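Hydrogenase maturation factor (PDB 3VTI) probably receives a carbamoyl group from its partner HypF and dehydrates it to a nitrile at the expense of ATP during maturation of [NiFe]-hydrogenases. Local coordinates at residues C[14-17]-C[23-26]; C[33-38]-C[58-63]; C[52-57]-C[95-100]; C[186-191]-C[195-200]. All coordinates share one frame; numbering follows the deposited sequence.

Interaction 1: C[14-17]-C[23-26]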
loop_
_atom_site.group_PDB
_atom_site.type_symbol
_atom_site.label_atom_id
_atom_site.label_comp_id
_atom_site.label_asym_id
_atom_site.label_seq_id
_atom_site.Cartn_x
_atom_site.Cartn_y
_atom_site.Cartn_z
ATOM N N ASN C 14 9.977 17.003 -17.337
ATOM C CA ASN C 14 9.639 18.418 -17.494
ATOM C C ASN C 14 10.494 19.284 -16.545
ATOM O O ASN C 14 11.308 18.755 -15.780
ATOM C CB ASN C 14 8.122 18.663 -17.329
ATOM C CG ASN C 14 7.587 18.231 -15.965
ATOM O OD1 ASN C 14 8.191 18.503 -14.932
ATOM N ND2 ASN C 14 6.434 17.576 -15.962
ATOM N N GLU C 15 10.317 20.603 -16.603
ATOM C CA GLU C 15 11.077 21.546 -15.765
ATOM C C GLU C 15 10.939 21.222 -14.284
ATOM O O GLU C 15 11.936 21.188 -13.564
ATOM C CB GLU C 15 10.624 22.996 -15.995
ATOM C CG GLU C 15 10.059 23.325 -17.390
ATOM C CD GLU C 15 8.613 22.835 -17.587
ATOM O OE1 GLU C 15 8.426 21.680 -18.010
ATOM O OE2 GLU C 15 7.667 23.611 -17.332
ATOM N N TYR C 16 9.700 20.984 -13.847
ATOM C CA TYR C 16 9.373 20.718 -12.438
ATOM C C TYR C 16 10.054 19.448 -11.924
ATOM O O TYR C 16 10.656 19.443 -10.844
ATOM C CB TYR C 16 7.843 20.647 -12.225
ATOM C CG TYR C 16 7.088 21.881 -12.699
ATOM C CD1 TYR C 16 6.933 23.003 -11.867
ATOM C CD2 TYR C 16 6.544 21.937 -13.989
ATOM C CE1 TYR C 16 6.246 24.137 -12.302
ATOM C CE2 TYR C 16 5.860 23.070 -14.436
ATOM C CZ TYR C 16 5.714 24.165 -13.591
ATOM O OH TYR C 16 5.039 25.284 -14.048
ATOM N N ILE C 17 9.965 18.383 -12.717
ATOM C CA ILE C 17 10.538 17.093 -12.361
ATOM C C ILE C 17 12.070 17.123 -12.361
ATOM O O ILE C 17 12.689 16.726 -11.372
ATOM C CB ILE C 17 9.980 15.957 -13.276
ATOM C CG1 ILE C 17 8.458 15.819 -13.100
ATOM C CG2 ILE C 17 10.694 14.625 -13.021
ATOM C CD1 ILE C 17 7.981 15.556 -11.669
ATOM N N ALA C 23 9.039 20.175 -3.378
ATOM C CA ALA C 23 7.710 20.544 -3.837
ATOM C C ALA C 23 7.803 21.311 -5.155
ATOM O O ALA C 23 8.773 22.031 -5.389
ATOM C CB ALA C 23 7.004 21.372 -2.776
ATOM N N ALA C 24 6.809 21.143 -6.019
ATOM C CA ALA C 24 6.710 21.973 -7.221
ATOM C C ALA C 24 6.246 23.371 -6.830
ATOM O O ALA C 24 5.416 23.520 -5.938
ATOM C CB ALA C 24 5.736 21.359 -8.210
ATOM N N LEU C 25 6.777 24.394 -7.490
ATOM C CA LEU C 25 6.296 25.756 -7.284
ATOM C C LEU C 25 5.437 26.198 -8.456
ATOM O O LEU C 25 5.937 26.404 -9.560
ATOM C CB LEU C 25 7.462 26.729 -7.058
ATOM C CG LEU C 25 7.096 28.214 -6.916
ATOM C CD1 LEU C 25 6.322 28.461 -5.620
ATOM C CD2 LEU C 25 8.337 29.096 -6.987
ATOM N N LEU C 26 4.142 26.348 -8.212
ATOM C CA LEU C 26 3.207 26.668 -9.289
ATOM C C LEU C 26 2.678 28.081 -9.171
ATOM O O LEU C 26 2.442 28.579 -8.063
ATOM C CB LEU C 26 2.045 25.673 -9.320
ATOM C CG LEU C 26 2.359 24.191 -9.094
ATOM C CD1 LEU C 26 1.074 23.440 -8.797
ATOM C CD2 LEU C 26 3.096 23.571 -10.259
#
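Tyr16, on the short helix 15-19, brings one side of its ring, CD1 and CE1, up to strand 24-26, an outermost strand, within this chain, of the mixed sheet in the PurM-like N-terminal domain. It carries most of the surface buried here, and Leu26 and Ala24 supply much of the rest from the strand. Ala24, whose CB points toward the helix, meets the ring obliquely, CB lying 4.2 Å from Tyr16 CD1. Leu26 reaches in with one methyl branch: CD2 stops 3.8 Å from Tyr16 CE1, and the two side chains cross at about a right angle. With CG beside the backbone N and anti to the carbonyl carbon (chi1 -55°), Tyr16 swings its ring off the helix onto the strand. The carbonyl oxygen of Leu25 meets the ring edge in its plane, with Tyr16 CE1 3.6 Å from Leu25 O. A serine in place of Tyr16 would probably open a gap beside Ala24 and Leu26 and leave the start of the helix with little hold on the strand. The second subunit, another copy of the protein, borders the same patch: its Val105 packs on Tyr16 and Ala24, and its Phe70 packs on Leu26. The helix turn that presents Tyr16 is fixed at its start by an N-cap. Asn14 OD1 accepts from Ile17 N at 2.8 Å, a nearly straight bond (164° at the hydrogen), while Asn14 ND2 donates to Ile104 O of the second subunit.

Interaction 2: C[33-38]-C[58-63]. With MG (magnesium ion), chain K.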
loop_
_atom_site.group_PDB
_atom_site.type_symbol
_atom_site.label_atom_id
_atom_site.label_comp_id
_atom_site.label_asym_id
_atom_site.label_seq_id
_atom_site.Cartn_x
_atom_site.Cartn_y
_atom_site.Cartn_z
ATOM N N THR C 33 3.093 19.201 -3.203
ATOM C CA THR C 33 3.879 18.019 -2.898
ATOM C C THR C 33 2.984 16.797 -2.729
ATOM O O THR C 33 1.767 16.927 -2.533
ATOM C CB THR C 33 4.718 18.226 -1.616
ATOM O OG1 THR C 33 5.519 17.064 -1.359
ATOM C CG2 THR C 33 3.817 18.507 -0.413
ATOM N N THR C 34 3.578 15.612 -2.817
ATOM C CA THR C 34 2.877 14.390 -2.470
ATOM C C THR C 34 3.839 13.372 -1.883
ATOM O O THR C 34 4.992 13.325 -2.275
ATOM C CB THR C 34 2.106 13.779 -3.667
ATOM O OG1 THR C 34 1.305 12.682 -3.199
ATOM C CG2 THR C 34 3.059 13.287 -4.757
ATOM N N ASP C 35 3.360 12.574 -0.937
ATOM C CA ASP C 35 4.145 11.478 -0.386
ATOM C C ASP C 35 3.263 10.325 0.089
ATOM O O ASP C 35 2.183 10.534 0.627
ATOM C CB ASP C 35 5.026 11.964 0.763
ATOM C CG ASP C 35 6.282 11.130 0.926
ATOM O OD1 ASP C 35 6.514 10.243 0.088
ATOM O OD2 ASP C 35 7.054 11.366 1.880
ATOM N N SER C 36 3.742 9.106 -0.127
ATOM C CA SER C 36 3.099 7.907 0.415
ATOM C C SER C 36 3.825 7.478 1.679
ATOM O O SER C 36 5.005 7.792 1.858
ATOM C CB SER C 36 3.095 6.765 -0.602
ATOM O OG SER C 36 2.226 7.050 -1.682
ATOM N N PHE C 37 3.111 6.772 2.550
ATOM C CA PHE C 37 3.640 6.379 3.849
ATOM C C PHE C 37 3.347 4.909 4.127
ATOM O O PHE C 37 2.188 4.498 4.240
ATOM C CB PHE C 37 3.073 7.294 4.930
ATOM C CG PHE C 37 3.497 8.726 4.767
ATOM C CD1 PHE C 37 4.617 9.211 5.437
ATOM C CD2 PHE C 37 2.804 9.576 3.904
ATOM C CE1 PHE C 37 5.036 10.514 5.272
ATOM C CE2 PHE C 37 3.217 10.883 3.732
ATOM C CZ PHE C 37 4.337 11.357 4.421
ATOM N N THR C 38 4.412 4.123 4.217
ATOM C CA THR C 38 4.312 2.667 4.203
ATOM C C THR C 38 5.044 2.044 5.397
ATOM O O THR C 38 5.369 0.864 5.393
ATOM C CB THR C 38 4.894 2.102 2.890
ATOM O OG1 THR C 38 6.244 2.550 2.743
ATOM C CG2 THR C 38 4.095 2.581 1.689
ATOM N N VAL C 58 3.374 18.284 5.428
ATOM C CA VAL C 58 3.419 19.649 5.923
ATOM C C VAL C 58 4.848 20.163 5.755
ATOM O O VAL C 58 5.075 21.273 5.273
ATOM C CB VAL C 58 2.951 19.728 7.407
ATOM C CG1 VAL C 58 3.404 21.048 8.078
ATOM C CG2 VAL C 58 1.427 19.538 7.507
ATOM N N ASN C 59 5.812 19.322 6.115
ATOM C CA ASN C 59 7.216 19.662 5.996
ATOM C C ASN C 59 7.633 19.898 4.548
ATOM O O ASN C 59 8.192 20.960 4.221
ATOM C CB ASN C 59 8.081 18.610 6.689
ATOM C CG ASN C 59 7.843 18.573 8.205
ATOM O OD1 ASN C 59 7.320 19.538 8.791
ATOM N ND2 ASN C 59 8.223 17.463 8.844
ATOM N N ASP C 60 7.327 18.925 3.684
ATOM C CA ASP C 60 7.664 19.004 2.267
ATOM C C ASP C 60 7.060 20.264 1.638
ATOM O O ASP C 60 7.689 20.893 0.795
ATOM C CB ASP C 60 7.191 17.749 1.518
ATOM C CG ASP C 60 8.135 16.553 1.683
ATOM O OD1 ASP C 60 9.363 16.689 1.490
ATOM O OD2 ASP C 60 7.631 15.436 1.964
ATOM N N ALA C 61 5.853 20.636 2.072
ATOM C CA ALA C 61 5.145 21.790 1.529
ATOM C C ALA C 61 5.723 23.135 1.998
ATOM O O ALA C 61 5.360 24.194 1.461
ATOM C CB ALA C 61 3.661 21.705 1.853
ATOM N N SER C 62 6.620 23.086 2.989
ATOM C CA SER C 62 7.240 24.285 3.545
ATOM C C SER C 62 8.655 24.463 3.017
ATOM O O SER C 62 9.170 25.585 2.985
ATOM C CB SER C 62 7.276 24.220 5.078
ATOM O OG SER C 62 6.001 23.970 5.655
ATOM N N MET C 63 9.273 23.360 2.595
ATOM C CA MET C 63 10.695 23.331 2.206
ATOM C C MET C 63 11.065 24.287 1.073
ATOM O O MET C 63 12.239 24.441 0.724
ATOM C CB MET C 63 11.123 21.917 1.829
ATOM C CG MET C 63 11.027 20.946 2.962
ATOM S SD MET C 63 12.116 21.392 4.308
ATOM C CE MET C 63 11.291 20.598 5.681
HETATM MG MG MG K . 11.324 16.120 1.617
HETATM O O HOH W 1 4.551 15.273 0.756
HETATM O O HOH W 2 11.244 15.495 -0.694
#
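Thr33, on strand 30-37, and Asp60, on helix 49-60, meet with their side chains at about a right angle. The threonine hydroxyl lies over the methylene of the aspartate, OG1 3.4 Å from Asp60 CB, and its methyl CG2 packs 3.9 Å from Ala61 CB. Turning OG1 away from its own backbone N (chi1 -178°) aims it at the helix; the same oxygen also hydrogen-bonds with Asp22 O and, at 2.9 Å, with a water. That water donates weakly to Asp60 OD2. A valine at Thr33 would probably leave Asp22 O and this water without their hydroxyl partner, so that the Asp60 carboxylate loses its bridge to the strand. Farther along, Asp35 OD2 stands 4.1 Å from Asp60 OD2, the carboxylate planes 69° apart. This like-charge approach is probably eased by the magnesium ion on Asp60 and by Lys110 of the second subunit, which forms a salt bridge with Asp35. Asp60 divides its oxygens: OD2 faces the strand, while OD1 binds magnesium at 2.0 Å. Asp22, Asp199 and a water also bind the ion, making this the three-aspartate metal site of HypE, placed between its two AIR synthase-related domains.

Interaction 3: C[52-57]-C[95-100]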
loop_
_atom_site.group_PDB
_atom_site.type_symbol
_atom_site.label_atom_id
_atom_site.label_comp_id
_atom_site.label_asym_id
_atom_site.label_seq_id
_atom_site.Cartn_x
_atom_site.Cartn_y
_atom_site.Cartn_z
ATOM N N LEU C 52 2.800 10.846 11.035
ATOM C CA LEU C 52 3.818 10.831 10.003
ATOM C C LEU C 52 3.278 11.353 8.671
ATOM O O LEU C 52 3.886 12.213 8.038
ATOM C CB LEU C 52 4.338 9.406 9.861
ATOM C CG LEU C 52 5.524 9.105 8.959
ATOM C CD1 LEU C 52 6.647 10.113 9.172
ATOM C CD2 LEU C 52 6.011 7.668 9.184
ATOM N N ALA C 53 2.123 10.836 8.260
ATOM C CA ALA C 53 1.514 11.187 6.986
ATOM C C ALA C 53 1.244 12.695 6.871
ATOM O O ALA C 53 1.360 13.274 5.789
ATOM C CB ALA C 53 0.242 10.398 6.796
ATOM N N VAL C 54 0.873 13.318 7.984
ATOM C CA VAL C 54 0.585 14.744 7.988
ATOM C C VAL C 54 1.891 15.541 8.008
ATOM O O VAL C 54 2.152 16.331 7.110
ATOM C CB VAL C 54 -0.313 15.157 9.182
ATOM C CG1 VAL C 54 -0.572 16.657 9.170
ATOM C CG2 VAL C 54 -1.629 14.403 9.136
ATOM N N CYS C 55 2.708 15.299 9.024
ATOM C CA CYS C 55 3.935 16.035 9.243
ATOM C C CYS C 55 4.854 16.050 8.033
ATOM O O CYS C 55 5.359 17.110 7.634
ATOM C CB CYS C 55 4.654 15.493 10.477
ATOM S SG CYS C 55 3.768 15.918 12.011
ATOM N N GLY C 56 5.045 14.878 7.437
ATOM C CA GLY C 56 5.931 14.748 6.287
ATOM C C GLY C 56 5.546 15.637 5.126
ATOM O O GLY C 56 6.394 16.238 4.480
ATOM N N THR C 57 4.252 15.711 4.859
ATOM C CA THR C 57 3.741 16.530 3.776
ATOM C C THR C 57 3.653 18.006 4.157
ATOM O O THR C 57 3.850 18.880 3.309
ATOM C CB THR C 57 2.400 16.003 3.303
ATOM O OG1 THR C 57 2.614 14.754 2.634
ATOM C CG2 THR C 57 1.732 16.985 2.353
ATOM N N GLU C 95 -4.871 15.752 14.991
ATOM C CA GLU C 95 -4.030 16.497 15.931
ATOM C C GLU C 95 -2.835 17.188 15.274
ATOM O O GLU C 95 -2.515 18.330 15.608
ATOM C CB GLU C 95 -3.564 15.594 17.068
ATOM C CG GLU C 95 -4.673 15.276 18.067
ATOM C CD GLU C 95 -4.345 14.096 18.976
ATOM O OE1 GLU C 95 -3.681 13.133 18.513
ATOM O OE2 GLU C 95 -4.773 14.129 20.158
ATOM N N ALA C 96 -2.191 16.500 14.335
ATOM C CA ALA C 96 -1.032 17.049 13.636
ATOM C C ALA C 96 -1.397 18.214 12.709
ATOM O O ALA C 96 -0.667 19.208 12.639
ATOM C CB ALA C 96 -0.310 15.957 12.870
ATOM N N ALA C 97 -2.525 18.089 12.009
ATOM C CA ALA C 97 -3.024 19.155 11.139
ATOM C C ALA C 97 -3.375 20.395 11.955
ATOM O O ALA C 97 -3.103 21.524 11.531
ATOM C CB ALA C 97 -4.222 18.685 10.340
ATOM N N LYS C 98 -3.959 20.172 13.129
ATOM C CA LYS C 98 -4.315 21.241 14.050
ATOM C C LYS C 98 -3.069 21.993 14.537
ATOM O O LYS C 98 -3.046 23.217 14.519
ATOM C CB LYS C 98 -5.098 20.668 15.231
ATOM C CG LYS C 98 -6.130 21.612 15.817
ATOM C CD LYS C 98 -7.282 20.837 16.463
ATOM C CE LYS C 98 -7.069 20.655 17.957
ATOM N NZ LYS C 98 -7.505 21.869 18.698
ATOM N N GLU C 99 -2.042 21.251 14.954
ATOM C CA GLU C 99 -0.784 21.834 15.415
ATOM C C GLU C 99 -0.084 22.576 14.285
ATOM O O GLU C 99 0.435 23.679 14.485
ATOM C CB GLU C 99 0.149 20.760 15.976
ATOM C CG GLU C 99 1.335 21.329 16.766
ATOM C CD GLU C 99 2.550 20.396 16.823
ATOM O OE1 GLU C 99 2.377 19.155 16.909
ATOM O OE2 GLU C 99 3.686 20.918 16.791
ATOM N N ALA C 100 -0.079 21.977 13.097
ATOM C CA ALA C 100 0.521 22.609 11.928
ATOM C C ALA C 100 -0.298 23.791 11.390
ATOM O O ALA C 100 0.178 24.528 10.536
ATOM C CB ALA C 100 0.766 21.580 10.835
#
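Val54 of helix 49-60 and Ala96 of helix 83-100 form the centre of an apolar contact, their CB atoms 3.8 Å apart. Both CB atoms point toward the opposite helix. Val54 adds its CG1 branch: set anti to the backbone N (chi1 179°), this methyl reaches past Ala96 to the next residue, 3.7 Å from the amide N of Ala97 and 4.3 Å from Ala97 CB. The second apolar touch comes from Cys55, whose SG lies alongside the Ala96 methyl at 4.2 Å from CB. Ala96 CB is therefore approached by a valine and by a sulfur from successive residues of one helix turn. Within the PurM-like N-terminal domain these are the two long helices that pack together beside the mixed sheet, and their segments run in nearly the same direction, 29° apart, with axes 9.0 Å from each other at closest approach. The alanines keep the facing surface of helix 83-100 low. Polar bonding stays within each helix or goes to other parts of the fold. Along the backbone, Gly56 N bonds to Leu52 O at 3.0 Å and Ala100 N to Ala96 O at 2.9 Å. Of these links, Thr57 OG1 pairs with the hydroxyl of Thr124 on strand 120-130, and Glu99 OE2 bonds to Tyr274 OH. Met93, a turn earlier on helix 83-100, extends the apolar contact over Val54 and Ala53, while Pro179 packs on Cys55 and Glu99.

Interaction 4: C[186-191]-C[195-200]. With MG (magnesium ion), chain K.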
loop_
_atom_site.group_PDB
_atom_site.type_symbol
_atom_site.label_atom_id
_atom_site.label_comp_id
_atom_site.label_asym_id
_atom_site.label_seq_id
_atom_site.Cartn_x
_atom_site.Cartn_y
_atom_site.Cartn_z
ATOM N N LYS C 186 9.723 31.003 11.063
ATOM C CA LYS C 186 10.636 31.905 11.782
ATOM C C LYS C 186 11.963 32.062 11.044
ATOM O O LYS C 186 12.619 33.092 11.163
ATOM C CB LYS C 186 10.878 31.450 13.232
ATOM C CG LYS C 186 9.638 31.475 14.117
ATOM C CD LYS C 186 9.934 30.919 15.510
ATOM C CE LYS C 186 10.491 31.995 16.444
ATOM N NZ LYS C 186 11.241 31.401 17.591
ATOM N N LEU C 187 12.357 31.037 10.296
ATOM C CA LEU C 187 13.562 31.110 9.480
ATOM C C LEU C 187 13.342 32.012 8.280
ATOM O O LEU C 187 14.230 32.756 7.896
ATOM C CB LEU C 187 14.007 29.719 9.013
ATOM C CG LEU C 187 14.884 28.886 9.944
ATOM C CD1 LEU C 187 14.969 27.436 9.464
ATOM C CD2 LEU C 187 16.286 29.482 10.090
ATOM N N MET C 188 12.146 31.942 7.700
ATOM C CA MET C 188 11.824 32.699 6.499
ATOM C C MET C 188 11.737 34.202 6.764
ATOM O O MET C 188 11.508 34.992 5.844
ATOM C CB MET C 188 10.557 32.160 5.828
ATOM C CG MET C 188 10.701 30.742 5.219
ATOM S SD MET C 188 12.275 30.357 4.388
ATOM C CE MET C 188 12.292 31.524 3.022
ATOM N N THR C 189 11.934 34.586 8.022
ATOM C CA THR C 189 12.212 35.978 8.391
ATOM C C THR C 189 13.474 36.454 7.680
ATOM O O THR C 189 13.586 37.632 7.327
ATOM C CB THR C 189 12.428 36.116 9.909
ATOM O OG1 THR C 189 11.218 35.778 10.585
ATOM C CG2 THR C 189 12.796 37.534 10.282
ATOM N N LEU C 190 14.413 35.528 7.470
ATOM C CA LEU C 190 15.690 35.833 6.820
ATOM C C LEU C 190 15.603 35.959 5.290
ATOM O O LEU C 190 16.601 36.264 4.633
ATOM C CB LEU C 190 16.765 34.816 7.230
ATOM C CG LEU C 190 17.062 34.667 8.727
ATOM C CD1 LEU C 190 18.217 33.713 8.956
ATOM C CD2 LEU C 190 17.345 36.019 9.389
ATOM N N GLY C 191 14.418 35.723 4.733
ATOM C CA GLY C 191 14.171 35.924 3.305
ATOM C C GLY C 191 15.123 35.172 2.389
ATOM O O GLY C 191 15.295 33.959 2.527
ATOM N N LYS C 195 18.744 29.770 1.614
ATOM C CA LYS C 195 18.979 29.306 0.255
ATOM C C LYS C 195 18.403 27.923 -0.019
ATOM O O LYS C 195 17.769 27.716 -1.052
ATOM C CB LYS C 195 20.466 29.384 -0.071
ATOM C CG LYS C 195 20.920 30.807 -0.345
ATOM C CD LYS C 195 22.408 30.895 -0.254
ATOM C CE LYS C 195 22.994 31.880 -1.248
ATOM N NZ LYS C 195 22.927 31.365 -2.645
ATOM N N VAL C 196 18.598 26.991 0.913
ATOM C CA VAL C 196 18.103 25.613 0.766
ATOM C C VAL C 196 17.445 25.119 2.050
ATOM O O VAL C 196 17.921 25.399 3.153
ATOM C CB VAL C 196 19.226 24.626 0.385
ATOM C CG1 VAL C 196 18.693 23.173 0.320
ATOM C CG2 VAL C 196 19.881 25.037 -0.921
ATOM N N LEU C 197 16.345 24.392 1.890
ATOM C CA LEU C 197 15.664 23.748 2.993
ATOM C C LEU C 197 15.273 22.349 2.553
ATOM O O LEU C 197 14.615 22.185 1.528
ATOM C CB LEU C 197 14.413 24.534 3.403
ATOM C CG LEU C 197 14.570 25.876 4.123
ATOM C CD1 LEU C 197 13.216 26.536 4.292
ATOM C CD2 LEU C 197 15.242 25.723 5.475
ATOM N N ARG C 198 15.692 21.343 3.312
ATOM C CA ARG C 198 15.263 19.966 3.056
ATOM C C ARG C 198 15.281 19.116 4.320
ATOM O O ARG C 198 16.223 19.176 5.109
ATOM C CB ARG C 198 16.105 19.305 1.958
ATOM C CG ARG C 198 15.666 17.892 1.616
ATOM C CD ARG C 198 16.179 17.454 0.253
ATOM N NE ARG C 198 15.449 18.117 -0.828
ATOM C CZ ARG C 198 15.663 17.916 -2.127
ATOM N NH1 ARG C 198 16.591 17.057 -2.545
ATOM N NH2 ARG C 198 14.941 18.579 -3.016
ATOM N N ASP C 199 14.228 18.334 4.502
ATOM C CA ASP C 199 14.166 17.371 5.591
ATOM C C ASP C 199 14.874 16.056 5.227
ATOM O O ASP C 199 14.587 15.467 4.183
ATOM C CB ASP C 199 12.710 17.130 6.019
ATOM C CG ASP C 199 11.805 16.706 4.870
ATOM O OD1 ASP C 199 12.102 17.017 3.687
ATOM O OD2 ASP C 199 10.766 16.071 5.175
ATOM N N PRO C 200 15.816 15.603 6.084
ATOM C CA PRO C 200 16.617 14.427 5.760
ATOM C C PRO C 200 15.817 13.188 6.127
ATOM O O PRO C 200 15.939 12.665 7.237
ATOM C CB PRO C 200 17.863 14.582 6.638
ATOM C CG PRO C 200 17.534 15.651 7.670
ATOM C CD PRO C 200 16.121 16.115 7.435
HETATM MG MG MG K . 11.324 16.120 1.617
HETATM O O HOH W 2 11.244 15.495 -0.694
#
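Met188 lays its sulfur beside a methyl of Leu197, SD 3.9 Å from Leu197 CD1, the two side chains passing in opposite senses. The methionine chain is bent at both chi2 and chi3 (-39° and -63°), which brings the sulfur round to the strand although its CB does not point straight at it. Leu187, one residue earlier, reaches the other branch of the same leucine: its CD1 approaches Leu197 CD2 at 4.3 Å. Leu197 thus spreads its two methyls between two successive residues and carries about half the surface buried. No hydrogen bond crosses between 186-191 and 195-200; contact rests on these side chains alone, with the nearest CA atoms, Leu187 and Leu197, 10.0 Å apart. The 3-10 turn after the helix holds itself together, Leu190 N bonding to Leu187 O at 2.8 Å. Two residues beyond Leu197, Asp199 OD1 binds the magnesium ion at 2.4 Å, in the site shared with Asp22 and Asp60. Arg198 forms salt bridges with Asp22 and Glu211, so Asp22, another metal ligand, is also tied to this strand. A classic beta bulge sets Lys195 and Val196 opposite Val256, where strand 194-198 pairs antiparallel with strand 254-257 at one side of the C-terminal sheet. Helix 181-187 packs over this part of the sheet, Leu187 touching both Val255 of strand 254-257 and Ala265 of helix 262-270.

Overall arrangement
Interactions 2, 3 and 4 are buried contacts, whereas interaction 1 is partly buried and lies farthest from the chain centre, against the second subunit. Interactions 1 and 2 both reach that subunit, use neighbouring strands of the N-terminal sheet and touch through Ala23, which packs on Asp60 and Thr33. Helix 49-60 is common to interactions 2 and 3, and Phe37 packs on it from the strand. Interaction 4 belongs to the C-terminal domain but meets interaction 2 at the magnesium ion, with Met63 packed on Arg198. Chemistry follows position: an aromatic ring at the subunit boundary, carboxylates and water beside the metal, small apolar groups between helices, and leucines and methionine between a helix and the second sheet.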